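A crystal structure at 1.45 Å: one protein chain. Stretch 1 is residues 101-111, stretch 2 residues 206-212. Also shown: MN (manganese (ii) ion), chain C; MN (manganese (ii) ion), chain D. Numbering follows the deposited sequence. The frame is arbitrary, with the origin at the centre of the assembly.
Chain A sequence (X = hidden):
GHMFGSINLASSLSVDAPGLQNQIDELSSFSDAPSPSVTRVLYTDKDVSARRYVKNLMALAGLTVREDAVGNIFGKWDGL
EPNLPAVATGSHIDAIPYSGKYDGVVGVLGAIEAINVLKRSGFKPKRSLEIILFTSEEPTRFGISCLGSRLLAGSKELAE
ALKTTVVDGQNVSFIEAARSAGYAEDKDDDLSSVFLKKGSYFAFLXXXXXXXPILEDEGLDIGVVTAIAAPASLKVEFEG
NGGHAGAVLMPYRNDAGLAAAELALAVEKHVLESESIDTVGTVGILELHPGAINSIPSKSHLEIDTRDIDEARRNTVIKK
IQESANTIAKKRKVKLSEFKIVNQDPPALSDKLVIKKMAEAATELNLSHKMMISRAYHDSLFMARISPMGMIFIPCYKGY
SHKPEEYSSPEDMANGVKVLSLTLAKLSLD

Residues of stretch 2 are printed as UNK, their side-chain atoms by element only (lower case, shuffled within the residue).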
# COMPACT_ATOMS: atom_id res chain seq x y z
N LYS A 101 -7.77 -21.92 -5.60
CA LYS A 101 -6.98 -23.14 -5.46
C LYS A 101 -6.81 -23.91 -6.78
O LYS A 101 -6.13 -24.94 -6.81
CB LYS A 101 -7.65 -24.11 -4.46
CG LYS A 101 -8.08 -23.51 -3.13
CD LYS A 101 -8.62 -24.59 -2.17
CE LYS A 101 -9.84 -25.33 -2.70
NZ LYS A 101 -10.46 -26.18 -1.61
N TYR A 102 -7.44 -23.44 -7.85
CA TYR A 102 -7.55 -24.22 -9.09
C TYR A 102 -6.75 -23.65 -10.27
O TYR A 102 -6.26 -24.41 -11.11
CB TYR A 102 -9.04 -24.38 -9.48
CG TYR A 102 -9.85 -25.12 -8.44
CD1 TYR A 102 -10.00 -26.50 -8.50
CD2 TYR A 102 -10.45 -24.43 -7.39
CE1 TYR A 102 -10.73 -27.18 -7.53
CE2 TYR A 102 -11.18 -25.10 -6.43
CZ TYR A 102 -11.31 -26.47 -6.51
OH TYR A 102 -12.03 -27.15 -5.54
N ASP A 103 -6.61 -22.33 -10.30
CA ASP A 103 -5.83 -21.66 -11.34
C ASP A 103 -4.41 -22.22 -11.37
O ASP A 103 -3.72 -22.24 -10.35
CB ASP A 103 -5.83 -20.16 -11.04
CG ASP A 103 -5.03 -19.37 -12.03
OD1 ASP A 103 -4.78 -19.85 -13.14
OD2 ASP A 103 -4.66 -18.24 -11.68
N GLY A 104 -3.99 -22.73 -12.52
CA GLY A 104 -2.67 -23.34 -12.67
C GLY A 104 -2.54 -24.75 -12.09
O GLY A 104 -2.09 -25.69 -12.75
N VAL A 105 -2.95 -24.87 -10.83
CA VAL A 105 -2.78 -26.12 -10.09
C VAL A 105 -3.43 -27.31 -10.79
O VAL A 105 -2.85 -28.39 -10.85
CB VAL A 105 -3.29 -25.99 -8.64
CG1 VAL A 105 -3.14 -27.31 -7.91
CG2 VAL A 105 -2.53 -24.90 -7.90
N VAL A 106 -4.62 -27.11 -11.35
CA VAL A 106 -5.29 -28.21 -12.07
C VAL A 106 -4.42 -28.78 -13.20
O VAL A 106 -4.36 -30.00 -13.37
CB VAL A 106 -6.67 -27.80 -12.62
CG1 VAL A 106 -7.23 -28.87 -13.55
CG2 VAL A 106 -7.64 -27.50 -11.46
N GLY A 107 -3.73 -27.92 -13.94
CA GLY A 107 -2.89 -28.40 -15.03
C GLY A 107 -1.56 -29.00 -14.61
O GLY A 107 -0.88 -29.62 -15.43
N VAL A 108 -1.19 -28.84 -13.34
CA VAL A 108 0.02 -29.48 -12.82
C VAL A 108 -0.33 -30.81 -12.14
O VAL A 108 0.14 -31.89 -12.55
CB VAL A 108 0.78 -28.57 -11.83
CG1 VAL A 108 1.98 -29.31 -11.24
CG2 VAL A 108 1.25 -27.29 -12.53
N LEU A 109 -1.18 -30.76 -11.11
CA LEU A 109 -1.65 -31.98 -10.47
C LEU A 109 -2.44 -32.86 -11.43
O LEU A 109 -2.34 -34.10 -11.39
CB LEU A 109 -2.49 -31.67 -9.22
CG LEU A 109 -1.74 -30.93 -8.11
CD1 LEU A 109 -2.64 -30.69 -6.91
CD2 LEU A 109 -0.51 -31.70 -7.67
N GLY A 110 -3.20 -32.23 -12.32
CA GLY A 110 -3.96 -32.97 -13.30
C GLY A 110 -3.08 -33.64 -14.34
O GLY A 110 -3.41 -34.71 -14.84
N ALA A 111 -1.93 -33.04 -14.65
CA ALA A 111 -1.00 -33.65 -15.59
C ALA A 111 -0.35 -34.88 -14.96
O ALA A 111 -0.17 -35.90 -15.62
CB ALA A 111 0.06 -32.66 -16.04
N UNK A 206 -1.78 -27.59 -22.42
CA UNK A 206 -2.06 -27.13 -21.06
C UNK A 206 -3.52 -27.33 -20.70
O UNK A 206 -4.41 -26.84 -21.39
o UNK A 206 -1.16 -23.32 -18.10
c UNK A 206 -1.87 -25.10 -19.50
c UNK A 206 -1.69 -25.65 -20.92
o UNK A 206 -0.73 -23.11 -20.24
c UNK A 206 -1.21 -23.74 -19.27
N UNK A 207 -3.76 -28.06 -19.61
CA UNK A 207 -5.10 -28.21 -19.04
C UNK A 207 -5.32 -27.06 -18.06
O UNK A 207 -4.44 -26.78 -17.25
c UNK A 207 -7.71 -29.81 -18.24
c UNK A 207 -6.41 -29.80 -17.43
c UNK A 207 -5.18 -29.55 -18.32
c UNK A 207 -6.24 -31.10 -16.66
N UNK A 208 -6.46 -26.37 -18.13
CA UNK A 208 -6.68 -25.19 -17.29
C UNK A 208 -8.17 -24.94 -17.09
O UNK A 208 -8.98 -25.22 -17.98
c UNK A 208 -4.47 -22.45 -16.46
c UNK A 208 -5.67 -22.86 -16.95
n UNK A 208 -6.62 -22.05 -16.36
n UNK A 208 -4.72 -21.42 -15.58
c UNK A 208 -6.02 -21.20 -15.54
c UNK A 208 -6.01 -23.94 -17.93
N UNK A 209 -8.54 -24.43 -15.92
CA UNK A 209 -9.92 -23.98 -15.75
C UNK A 209 -10.22 -22.85 -16.75
O UNK A 209 -9.34 -22.05 -17.09
c UNK A 209 -9.37 -22.35 -13.89
c UNK A 209 -10.04 -24.72 -13.36
c UNK A 209 -10.24 -23.55 -14.31
c UNK A 209 -9.85 -21.67 -12.58
N UNK A 210 -11.46 -22.79 -17.21
CA UNK A 210 -11.82 -21.80 -18.22
C UNK A 210 -11.57 -20.35 -17.79
O UNK A 210 -11.19 -19.52 -18.60
c UNK A 210 -13.30 -21.94 -18.61
o UNK A 210 -15.73 -19.77 -20.23
o UNK A 210 -15.91 -21.87 -19.61
c UNK A 210 -13.73 -20.93 -19.67
c UNK A 210 -15.23 -20.85 -19.85
N UNK A 211 -11.82 -20.06 -16.51
CA UNK A 211 -11.81 -18.67 -16.00
C UNK A 211 -12.85 -17.82 -16.72
O UNK A 211 -12.67 -16.61 -16.91
c UNK A 211 -10.40 -18.06 -16.08
c UNK A 211 -7.97 -18.38 -15.43
c UNK A 211 -9.38 -18.94 -15.39
o UNK A 211 -7.33 -18.39 -16.48
n UNK A 211 -7.47 -17.95 -14.28
N UNK A 212 -13.95 -18.47 -17.10
CA UNK A 212 -15.11 -17.80 -17.67
C UNK A 212 -16.29 -18.73 -17.47
O UNK A 212 -16.12 -19.87 -17.04
MN MN C . -3.30 -19.77 -14.75
MN MN D . -3.92 -16.54 -12.89
O HOH W 1 -6.31 -24.29 -13.99
O HOH W 2 -3.92 -25.25 -15.07
O HOH W 3 -1.56 -29.46 -18.16
O HOH W 4 -4.56 -18.25 -16.25
O HOH W 5 -5.11 -16.41 -14.27
O HOH W 6 -2.15 -19.96 -16.65
O HOH W 7 -2.67 -17.73 -14.15

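Position 206 has five side-chain atoms: three carbons in an unbranched row, the third carrying two oxygens. This is a carboxylate on a long stem. It makes no contact with stretch 1, and both oxygens are hydrogen-bonded elsewhere in the structure. The residue is Glu206.

Position 207 has four carbons, forked at the second. The CA-to-CB bond points toward stretch 1. One branch end lies 4.0 Å from Val106 CG1, an apolar contact. The residue is Leu207, and that branch end is CD2. The same CD2 lies 4.5 Å from Gly110 CA.

Position 208 has one carbon leading to a five-membered ring of three carbons and two nitrogens. The CA-to-CB bond points away from stretch 1, but the ring comes back to it. One ring nitrogen is 2.9 Å from Asp103 OD1, which sits at the ring edge near its plane. The residue is His208. NE2 binds the manganese of chain C at 2.3 Å, and Asp103 OD1 binds the same ion at 2.2 Å. The short approach of these two atoms is therefore shared metal binding, not a hydrogen bond. The other nitrogen, ND1, donates to the backbone O of position 209 at 2.8 Å, which helps to hold the ring in place.

Position 209 has four carbons, forked at the first, with one arm two carbons long. The short arm lies 4.0 Å from Tyr102 CB and 4.1 Å from Val106 CG2. The residue is Ile209. Its long arm ends at CD1, 4.0 Å from Asp103 N.

Position 210 has three carbons in a row and two oxygens on the third. It is out of reach of stretch 1. The residue is Glu210.

Position 211 has three carbons, the third carrying one oxygen and one nitrogen. The nitrogen is 3.5 Å from Asp103 OD1. The residue is Gln211. Its OE1 accepts from water 4, a ligand of the chain C manganese, and its NE2 donates to water 5, a ligand of the chain D manganese.

Position 212 has no side-chain atoms and does not reach stretch 1. The residue is Gly212.

The contact joins close packing to metal binding. Gly107 CA lies 3.2 Å from Leu207 O, where a CB on Gly107 would clash. No clear direct hydrogen bond crosses. Waters bridge instead: water 1 joins Tyr102 O to Ile209 N, and waters 2 and 3 link the Gly107 and Leu207 backbones. Asp103 OD2 binds the chain D manganese, so this carboxylate bridges both ions.

Stretch 2 (206-212) ELHIEQG
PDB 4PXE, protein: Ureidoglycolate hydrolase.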